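Local coordinates for protein purine nucleoside phosphorylase (Thermus thermophilus, PDB 6TK9) that probably catalyses the reversible phosphate-dependent cleavage of purine nucleosides such as inosine and guanosine, giving the free base and ribose 1-phosphate, at residues A[199-204]-A[236-241]; A[190-195]-A[206-211]; A[109-114]-A[181-186]. All coordinates share one frame; numbering follows the deposited sequence.

Interaction 1. Residues A[199-204]-A[236-241]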
loop_
_atom_site.group_PDB
_atom_site.type_symbol
_atom_site.label_atom_id
_atom_site.label_comp_id
_atom_site.label_asym_id
_atom_site.label_seq_id
_atom_site.Cartn_x
_atom_site.Cartn_y
_atom_site.Cartn_z
ATOM N N LEU A 199 -2.577 0.493 -10.307
ATOM C CA LEU A 199 -2.977 1.580 -9.383
ATOM C C LEU A 199 -4.404 1.289 -8.875
ATOM O O LEU A 199 -4.607 1.347 -7.635
ATOM C CB LEU A 199 -2.818 2.907 -10.132
ATOM C CG LEU A 199 -3.626 4.109 -9.644
ATOM C CD1 LEU A 199 -3.002 5.397 -10.173
ATOM C CD2 LEU A 199 -5.073 4.020 -10.074
ATOM N N LEU A 200 -5.335 0.882 -9.747
ATOM C CA LEU A 200 -6.776 0.719 -9.366
ATOM C C LEU A 200 -6.981 -0.573 -8.565
ATOM O O LEU A 200 -7.827 -0.572 -7.662
ATOM C CB LEU A 200 -7.676 0.716 -10.605
ATOM C CG LEU A 200 -7.750 2.034 -11.365
ATOM C CD1 LEU A 200 -8.368 1.823 -12.733
ATOM C CD2 LEU A 200 -8.509 3.061 -10.558
ATOM N N ARG A 201 -6.258 -1.643 -8.883
ATOM C CA ARG A 201 -6.330 -2.899 -8.093
ATOM C C ARG A 201 -5.898 -2.592 -6.647
ATOM O O ARG A 201 -6.621 -2.993 -5.708
ATOM C CB ARG A 201 -5.490 -4.005 -8.741
ATOM C CG ARG A 201 -5.888 -5.416 -8.320
ATOM C CD ARG A 201 -5.036 -6.526 -8.930
ATOM N NE ARG A 201 -3.627 -6.173 -8.811
ATOM C CZ ARG A 201 -2.676 -6.489 -9.677
ATOM N NH1 ARG A 201 -2.949 -7.218 -10.748
ATOM N NH2 ARG A 201 -1.447 -6.067 -9.460
ATOM N N GLU A 202 -4.801 -1.851 -6.478
ATOM C CA GLU A 202 -4.091 -1.696 -5.181
ATOM C C GLU A 202 -4.879 -0.694 -4.311
ATOM O O GLU A 202 -4.842 -0.867 -3.069
ATOM C CB GLU A 202 -2.593 -1.475 -5.465
ATOM C CG GLU A 202 -1.972 -0.206 -4.883
ATOM C CD GLU A 202 -0.487 0.020 -5.193
ATOM O OE1 GLU A 202 -0.152 0.466 -6.329
ATOM O OE2 GLU A 202 0.348 -0.229 -4.286
ATOM N N LEU A 203 -5.662 0.220 -4.912
ATOM C CA LEU A 203 -6.687 1.035 -4.191
ATOM C C LEU A 203 -7.922 0.209 -3.782
ATOM O O LEU A 203 -8.799 0.797 -3.109
ATOM C CB LEU A 203 -7.170 2.193 -5.070
ATOM C CG LEU A 203 -6.118 3.224 -5.462
ATOM C CD1 LEU A 203 -6.789 4.418 -6.129
ATOM C CD2 LEU A 203 -5.276 3.648 -4.262
ATOM N N GLY A 204 -8.057 -1.050 -4.230
ATOM C CA GLY A 204 -9.139 -1.967 -3.800
ATOM C C GLY A 204 -10.259 -2.134 -4.824
ATOM O O GLY A 204 -11.343 -2.537 -4.425
ATOM N N ALA A 236 -8.272 -7.791 -16.997
ATOM C CA ALA A 236 -7.409 -6.590 -16.986
ATOM C C ALA A 236 -6.389 -6.752 -15.858
ATOM O O ALA A 236 -6.594 -6.194 -14.748
ATOM C CB ALA A 236 -8.261 -5.347 -16.832
ATOM N N VAL A 237 -5.347 -7.531 -16.121
ATOM C CA VAL A 237 -4.248 -7.748 -15.140
ATOM C C VAL A 237 -2.919 -7.435 -15.826
ATOM O O VAL A 237 -2.502 -8.091 -16.774
ATOM C CB VAL A 237 -4.340 -9.137 -14.470
ATOM C CG1 VAL A 237 -5.387 -10.032 -15.123
ATOM C CG2 VAL A 237 -2.987 -9.832 -14.350
ATOM N N PRO A 238 -2.215 -6.383 -15.360
ATOM C CA PRO A 238 -1.066 -5.842 -16.094
ATOM C C PRO A 238 0.233 -6.663 -16.072
ATOM O O PRO A 238 1.181 -6.253 -16.700
ATOM C CB PRO A 238 -0.806 -4.511 -15.366
ATOM C CG PRO A 238 -1.302 -4.747 -13.943
ATOM C CD PRO A 238 -2.506 -5.652 -14.108
ATOM N N GLU A 239 0.277 -7.796 -15.372
ATOM C CA GLU A 239 1.480 -8.670 -15.410
ATOM C C GLU A 239 1.145 -9.921 -16.238
ATOM O O GLU A 239 1.660 -10.997 -15.914
ATOM C CB GLU A 239 2.042 -8.873 -13.997
ATOM C CG GLU A 239 1.019 -8.913 -12.876
ATOM C CD GLU A 239 0.635 -7.616 -12.171
ATOM O OE1 GLU A 239 1.442 -7.069 -11.373
ATOM O OE2 GLU A 239 -0.505 -7.183 -12.377
ATOM N N ARG A 240 0.345 -9.718 -17.297
ATOM C CA ARG A 240 -0.097 -10.675 -18.352
ATOM C C ARG A 240 -0.090 -9.895 -19.679
ATOM O O ARG A 240 -0.540 -8.733 -19.636
ATOM C CB ARG A 240 -1.500 -11.198 -18.002
ATOM C CG ARG A 240 -1.529 -12.608 -17.428
ATOM C CD ARG A 240 -2.389 -12.825 -16.192
ATOM N NE ARG A 240 -3.790 -13.151 -16.450
ATOM C CZ ARG A 240 -4.652 -13.653 -15.554
ATOM N NH1 ARG A 240 -4.283 -13.888 -14.303
ATOM N NH2 ARG A 240 -5.896 -13.915 -15.912
ATOM N N GLU A 241 0.410 -10.441 -20.798
ATOM C CA GLU A 241 0.438 -9.696 -22.098
ATOM C C GLU A 241 -1.000 -9.489 -22.600
ATOM O O GLU A 241 -1.901 -10.214 -22.141
ATOM C CB GLU A 241 1.304 -10.381 -23.168
ATOM C CG GLU A 241 0.833 -11.767 -23.595
ATOM C CD GLU A 241 0.900 -12.051 -25.091
ATOM O OE1 GLU A 241 0.469 -11.176 -25.888
ATOM O OE2 GLU A 241 1.373 -13.153 -25.462
#
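Arg201 leaves helix 194-202 with CG anti to its own N (chi1 -159°) and then bends at chi3, while Glu239 folds at chi2; the two turns bring guanidinium and carboxylate together from opposite directions. The result is a salt bridge in which both terminal nitrogens of the arginine seize a single oxygen. Arg201 NH1 lies 2.9 Å from Glu239 OE2, with an N-H...O angle of 156°, and Arg201 NH2 adds a longer, more bent bond to Glu239 OE2 at 3.3 Å. Glu239 OE2 sits close to the guanidinium plane, at its edge. The carboxylate, however, is tilted by 39°, and both nitrogens reach OE2 from the same face of the carboxylate. Flat two-oxygen pairing is therefore not achieved, and Glu239 OE1 stands 3.6 Å from Arg201 NH2. Pro238 flanks the grip, its CD 3.7 Å from Arg201 NH1, and Val237 CB lies farther off near the guanidinium plane. The acid is presented by a type I beta turn from Val237 to Arg240, in the loop that follows strand 225-235. Close behind Arg201, Gly204 ends the helical course in a Schellman motif with positive phi. In a second subunit the same residues return: Glu239 O is hydrogen-bonded to Arg240 NH1 of that subunit and the reverse, and the two copies of Arg201 pack together. The arrangement is a two-nitrogen, one-oxygen salt bridge that ties the last turn of a crossover helix to a beta turn at a subunit interface of the six-chain assembly.

Interaction 2. Residues A[190-195]-A[206-211]. With PO4 (phosphate ion), chain G.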
loop_
_atom_site.group_PDB
_atom_site.type_symbol
_atom_site.label_atom_id
_atom_site.label_comp_id
_atom_site.label_asym_id
_atom_site.label_seq_id
_atom_site.Cartn_x
_atom_site.Cartn_y
_atom_site.Cartn_z
ATOM N N SER A 190 -9.861 5.655 -23.881
ATOM C CA SER A 190 -8.629 4.829 -23.952
ATOM C C SER A 190 -8.707 3.838 -22.809
ATOM O O SER A 190 -9.200 4.238 -21.755
ATOM C CB SER A 190 -7.376 5.644 -23.856
ATOM O OG SER A 190 -7.366 6.414 -22.669
ATOM N N PHE A 191 -8.297 2.594 -23.020
ATOM C CA PHE A 191 -8.214 1.591 -21.930
ATOM C C PHE A 191 -7.072 2.027 -20.991
ATOM O O PHE A 191 -6.256 2.864 -21.365
ATOM C CB PHE A 191 -8.086 0.164 -22.484
ATOM C CG PHE A 191 -9.357 -0.454 -23.027
ATOM C CD1 PHE A 191 -10.442 -0.709 -22.200
ATOM C CD2 PHE A 191 -9.465 -0.805 -24.376
ATOM C CE1 PHE A 191 -11.596 -1.297 -22.702
ATOM C CE2 PHE A 191 -10.623 -1.384 -24.880
ATOM C CZ PHE A 191 -11.690 -1.621 -24.042
ATOM N N ALA A 192 -7.061 1.501 -19.773
ATOM C CA ALA A 192 -6.064 1.795 -18.734
ATOM C C ALA A 192 -4.684 1.319 -19.203
ATOM O O ALA A 192 -4.627 0.272 -19.852
ATOM C CB ALA A 192 -6.474 1.103 -17.466
ATOM N N SER A 193 -3.623 2.073 -18.876
ATOM C CA SER A 193 -2.216 1.605 -18.937
ATOM C C SER A 193 -2.052 0.468 -17.926
ATOM O O SER A 193 -2.914 0.336 -17.015
ATOM C CB SER A 193 -1.231 2.699 -18.641
ATOM O OG SER A 193 -1.143 2.927 -17.230
ATOM N N ARG A 194 -0.966 -0.297 -18.060
ATOM C CA ARG A 194 -0.574 -1.328 -17.076
ATOM C C ARG A 194 -0.544 -0.677 -15.684
ATOM O O ARG A 194 -1.223 -1.195 -14.773
ATOM C CB ARG A 194 0.752 -1.970 -17.484
ATOM C CG ARG A 194 0.657 -2.857 -18.717
ATOM C CD ARG A 194 1.892 -3.723 -18.845
ATOM N NE ARG A 194 2.006 -4.407 -20.125
ATOM C CZ ARG A 194 1.440 -5.570 -20.436
ATOM N NH1 ARG A 194 0.682 -6.216 -19.565
ATOM N NH2 ARG A 194 1.625 -6.078 -21.639
ATOM N N ALA A 195 0.147 0.456 -15.542
ATOM C CA ALA A 195 0.372 1.141 -14.253
ATOM C C ALA A 195 -0.958 1.641 -13.690
ATOM O O ALA A 195 -1.139 1.553 -12.455
ATOM C CB ALA A 195 1.350 2.265 -14.434
ATOM N N ASP A 206 -11.879 -4.300 -7.948
ATOM C CA ASP A 206 -11.939 -5.698 -8.439
ATOM C C ASP A 206 -12.319 -5.712 -9.931
ATOM O O ASP A 206 -11.895 -6.657 -10.645
ATOM C CB ASP A 206 -12.896 -6.506 -7.562
ATOM C CG ASP A 206 -12.445 -6.591 -6.115
ATOM O OD1 ASP A 206 -11.356 -7.188 -5.877
ATOM O OD2 ASP A 206 -13.185 -6.068 -5.238
ATOM N N ALA A 207 -13.076 -4.711 -10.404
ATOM C CA ALA A 207 -13.449 -4.543 -11.828
ATOM C C ALA A 207 -13.263 -3.088 -12.262
ATOM O O ALA A 207 -13.401 -2.177 -11.418
ATOM C CB ALA A 207 -14.865 -4.984 -12.047
ATOM N N ILE A 208 -12.982 -2.898 -13.547
ATOM C CA ILE A 208 -12.754 -1.575 -14.179
ATOM C C ILE A 208 -13.710 -1.469 -15.362
ATOM O O ILE A 208 -13.756 -2.418 -16.157
ATOM C CB ILE A 208 -11.293 -1.393 -14.639
ATOM C CG1 ILE A 208 -11.065 0.024 -15.164
ATOM C CG2 ILE A 208 -10.907 -2.431 -15.684
ATOM C CD1 ILE A 208 -9.759 0.216 -15.900
ATOM N N GLY A 209 -14.445 -0.361 -15.460
ATOM C CA GLY A 209 -15.234 -0.003 -16.652
ATOM C C GLY A 209 -15.523 1.480 -16.689
ATOM O O GLY A 209 -15.071 2.210 -15.785
ATOM N N MET A 210 -16.310 1.911 -17.664
ATOM C CA MET A 210 -16.448 3.341 -18.007
ATOM C C MET A 210 -17.889 3.828 -17.825
ATOM O O MET A 210 -18.218 4.821 -18.455
ATOM C CB MET A 210 -15.995 3.510 -19.455
ATOM C CG MET A 210 -14.607 2.979 -19.699
ATOM S SD MET A 210 -14.116 3.243 -21.406
ATOM C CE MET A 210 -12.446 2.609 -21.381
ATOM N N SER A 211 -18.695 3.206 -16.959
ATOM C CA SER A 211 -20.140 3.520 -16.781
ATOM C C SER A 211 -20.592 3.330 -15.325
ATOM O O SER A 211 -19.745 3.033 -14.498
ATOM C CB SER A 211 -20.921 2.612 -17.665
ATOM O OG SER A 211 -20.957 1.302 -17.108
HETATM P P PO4 G . -20.823 -0.488 -20.514
HETATM O O1 PO4 G . -21.790 0.622 -20.956
HETATM O O2 PO4 G . -19.623 -0.538 -21.455
HETATM O O3 PO4 G . -21.507 -1.841 -20.533
HETATM O O4 PO4 G . -20.387 -0.196 -19.081
#
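Met210 and Phe191 run across each other at about a right angle, the methionine methyl arriving obliquely at ring atom CD1, with Phe191 CD1 and Met210 CE 4.0 Å apart. With its CG beside the backbone N (chi1 -55°) and an extended chain beyond, Met210 spans the gap between the two backbones, and its methyl also meets main chain, Met210 CE lying 3.7 Å from Ser190 O. Farther along the segments, Ala192 and Ile208 both set out toward each other. Ile208 turns CG1 anti to its N (chi1 -175°), which carries CD1 across the gap; Ile208 CD1 lies 3.7 Å from Ala192 CB, a small apolar meeting that continues into Leu197 of helix 194-202. No hydrogen bond joins the two segments; the contact is made by methyl groups, one ring and the carbonyl oxygen of Ser190. Phe191 also meets the ring of His243. At the start of the helix Ser193 is the N-cap, its side chain capping a backbone N of the first turn while its own N is hydrogen-bonded to Glu196 OE1, a capping box. At the far end Ser211 OG makes a hydrogen bond, modelled at 2.5 Å, to phosphate O4, the anion being held as well by Ser29, Arg80, His82 and the N of Ala112. Outside this chain, Ser190 OG is hydrogen-bonded to Asn138 of the third subunit. The contact closes a beta-alpha-beta crossover, strand 179-185, helix 194-202 and strand 207-209, beside the phosphate site, a region that in related purine nucleoside phosphorylases borders the nucleoside pocket.

Interaction 3. Residues A[109-114]-A[181-186]. With PO4 (phosphate ion), chain G.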
loop_
_atom_site.group_PDB
_atom_site.type_symbol
_atom_site.label_atom_id
_atom_site.label_comp_id
_atom_site.label_asym_id
_atom_site.label_seq_id
_atom_site.Cartn_x
_atom_site.Cartn_y
_atom_site.Cartn_z
ATOM N N LEU A 109 -28.442 -2.210 -12.730
ATOM C CA LEU A 109 -27.493 -1.587 -13.684
ATOM C C LEU A 109 -26.495 -2.650 -14.140
ATOM O O LEU A 109 -25.842 -3.225 -13.277
ATOM C CB LEU A 109 -26.797 -0.415 -12.992
ATOM C CG LEU A 109 -27.730 0.595 -12.334
ATOM C CD1 LEU A 109 -26.932 1.558 -11.478
ATOM C CD2 LEU A 109 -28.543 1.344 -13.373
ATOM N N THR A 110 -26.407 -2.904 -15.442
ATOM C CA THR A 110 -25.541 -3.948 -16.034
ATOM C C THR A 110 -24.521 -3.266 -16.945
ATOM O O THR A 110 -24.873 -2.237 -17.555
ATOM C CB THR A 110 -26.355 -5.029 -16.770
ATOM O OG1 THR A 110 -26.649 -4.608 -18.107
ATOM C CG2 THR A 110 -27.633 -5.389 -16.036
ATOM N N SER A 111 -23.322 -3.847 -17.039
ATOM C CA SER A 111 -22.162 -3.299 -17.788
ATOM C C SER A 111 -21.270 -4.454 -18.243
ATOM O O SER A 111 -21.309 -5.535 -17.616
ATOM C CB SER A 111 -21.388 -2.316 -16.934
ATOM O OG SER A 111 -21.129 -2.873 -15.650
ATOM N N ALA A 112 -20.494 -4.239 -19.295
ATOM C CA ALA A 112 -19.253 -5.005 -19.561
ATOM C C ALA A 112 -18.121 -4.357 -18.751
ATOM O O ALA A 112 -18.084 -3.109 -18.701
ATOM C CB ALA A 112 -18.948 -5.024 -21.042
ATOM N N ALA A 113 -17.262 -5.158 -18.119
ATOM C CA ALA A 113 -16.167 -4.682 -17.249
ATOM C C ALA A 113 -14.965 -5.581 -17.438
ATOM O O ALA A 113 -15.194 -6.778 -17.684
ATOM C CB ALA A 113 -16.584 -4.700 -15.805
ATOM N N GLY A 114 -13.766 -5.013 -17.281
ATOM C CA GLY A 114 -12.514 -5.762 -17.051
ATOM C C GLY A 114 -12.429 -6.304 -15.633
ATOM O O GLY A 114 -12.882 -5.599 -14.685
ATOM N N GLY A 181 -17.354 -7.832 -5.924
ATOM C CA GLY A 181 -16.296 -6.848 -5.652
ATOM C C GLY A 181 -16.680 -5.413 -5.927
ATOM O O GLY A 181 -17.894 -5.095 -6.077
ATOM N N VAL A 182 -15.635 -4.583 -5.969
ATOM C CA VAL A 182 -15.691 -3.101 -6.064
ATOM C C VAL A 182 -15.510 -2.730 -7.519
ATOM O O VAL A 182 -14.489 -3.193 -8.095
ATOM C CB VAL A 182 -14.588 -2.460 -5.209
ATOM C CG1 VAL A 182 -14.613 -0.940 -5.293
ATOM C CG2 VAL A 182 -14.676 -2.940 -3.775
ATOM N N TYR A 183 -16.433 -1.915 -8.043
ATOM C CA TYR A 183 -16.402 -1.399 -9.441
ATOM C C TYR A 183 -15.733 -0.023 -9.471
ATOM O O TYR A 183 -16.247 0.871 -8.798
ATOM C CB TYR A 183 -17.817 -1.310 -10.032
ATOM C CG TYR A 183 -17.891 -0.843 -11.468
ATOM C CD1 TYR A 183 -17.978 0.500 -11.772
ATOM C CD2 TYR A 183 -17.927 -1.740 -12.524
ATOM C CE1 TYR A 183 -18.096 0.944 -13.077
ATOM C CE2 TYR A 183 -18.036 -1.312 -13.841
ATOM C CZ TYR A 183 -18.119 0.040 -14.123
ATOM O OH TYR A 183 -18.202 0.498 -15.418
ATOM N N ALA A 184 -14.659 0.135 -10.250
ATOM C CA ALA A 184 -13.965 1.425 -10.501
ATOM C C ALA A 184 -14.401 2.017 -11.850
ATOM O O ALA A 184 -14.168 1.377 -12.936
ATOM C CB ALA A 184 -12.468 1.222 -10.470
ATOM N N TRP A 185 -14.983 3.210 -11.787
ATOM C CA TRP A 185 -15.296 4.098 -12.941
ATOM C C TRP A 185 -14.017 4.764 -13.448
ATOM O O TRP A 185 -13.568 5.706 -12.823
ATOM C CB TRP A 185 -16.349 5.146 -12.530
ATOM C CG TRP A 185 -16.760 6.106 -13.601
ATOM C CD1 TRP A 185 -16.622 5.948 -14.948
ATOM C CD2 TRP A 185 -17.465 7.337 -13.414
ATOM N NE1 TRP A 185 -17.157 7.018 -15.607
ATOM C CE2 TRP A 185 -17.677 7.886 -14.697
ATOM C CE3 TRP A 185 -17.902 8.046 -12.295
ATOM C CZ2 TRP A 185 -18.298 9.110 -14.891
ATOM C CZ3 TRP A 185 -18.509 9.262 -12.480
ATOM C CH2 TRP A 185 -18.709 9.780 -13.761
ATOM N N PHE A 186 -13.449 4.253 -14.534
ATOM C CA PHE A 186 -12.307 4.836 -15.284
ATOM C C PHE A 186 -12.900 5.631 -16.437
ATOM O O PHE A 186 -13.783 5.089 -17.101
ATOM C CB PHE A 186 -11.386 3.725 -15.793
ATOM C CG PHE A 186 -10.144 4.198 -16.497
ATOM C CD1 PHE A 186 -9.077 4.719 -15.777
ATOM C CD2 PHE A 186 -10.034 4.116 -17.873
ATOM C CE1 PHE A 186 -7.922 5.139 -16.419
ATOM C CE2 PHE A 186 -8.881 4.550 -18.513
ATOM C CZ PHE A 186 -7.817 5.049 -17.784
HETATM P P PO4 G . -20.823 -0.488 -20.514
HETATM O O1 PO4 G . -21.790 0.622 -20.956
HETATM O O2 PO4 G . -19.623 -0.538 -21.455
HETATM O O3 PO4 G . -21.507 -1.841 -20.533
HETATM O O4 PO4 G . -20.387 -0.196 -19.081
#
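Ala112 N gives the shortest polar bond here, 2.9 Å to phosphate O3 with an N-H...O angle of 157°, and its neighbours Ser111 and Ala113 are the residues that touch Tyr183 across the contact. Because side chains alternate along strand 106-115, Ser111 and Ala113 both head toward strand 179-185 while Ala112 heads away. Tyr183 answers with its CG anti to the backbone N (chi1 -178°), which carries the ring over to the other strand. One ring atom does the touching: Tyr183 CE2 lies 3.9 Å from Ser111 OG and 4.2 Å from Ala113 CB, both of them oblique to the ring. The first is a van der Waals approach to a ring carbon; Ser111 OG is hydrogen-bonded to Ser230 OG. The second is apolar, and Ser230 also packs against both Ala113 and Tyr183. The ring is held at its far end by the hydroxyl, which is hydrogen-bonded to Ser211 O, and it meets the ring of His128, the planes about 25° apart. The phosphate also lies against Ser111, with its O3 3.2 Å from Ser111 CA and its O4 3.2 Å from Ser111 CB. No hydrogen bond joins the two segments directly, and the closest CA atoms, of Ala113 and Tyr183, are 8.5 Å apart; strand 207-209 pairs with both strands and bridges them. This is buried packing within the central mixed sheet of the phosphorylase superfamily fold, where a strand backbone forms part of the phosphate-binding site.

Interactions 1 and 2 share helix 194-202, their centres about 9 Å apart. Arg194 joins them, its NH1 lying 2.8 Å from Arg240 O and 2.9 Å from Pro238 O, while Leu200 CD1 packs on Ile208 CD1 at 3.8 Å. Interaction 3 lies in the same sheet as strand 207-209 of interaction 2, centres about 9 Å apart. Main-chain pairing fixes the two together: Ile208 O is 2.8 Å from Gly114 N, and Asp206 N is 2.8 Å from Val182 O. Both also reach one phosphate, through Ser211 and Ala112. Interaction 1, about 14 Å from interaction 3 between centres, meets the second subunit, and interactions 1 and 2 both touch the third. Together they run from subunit interfaces to the presumed substrate phosphate site.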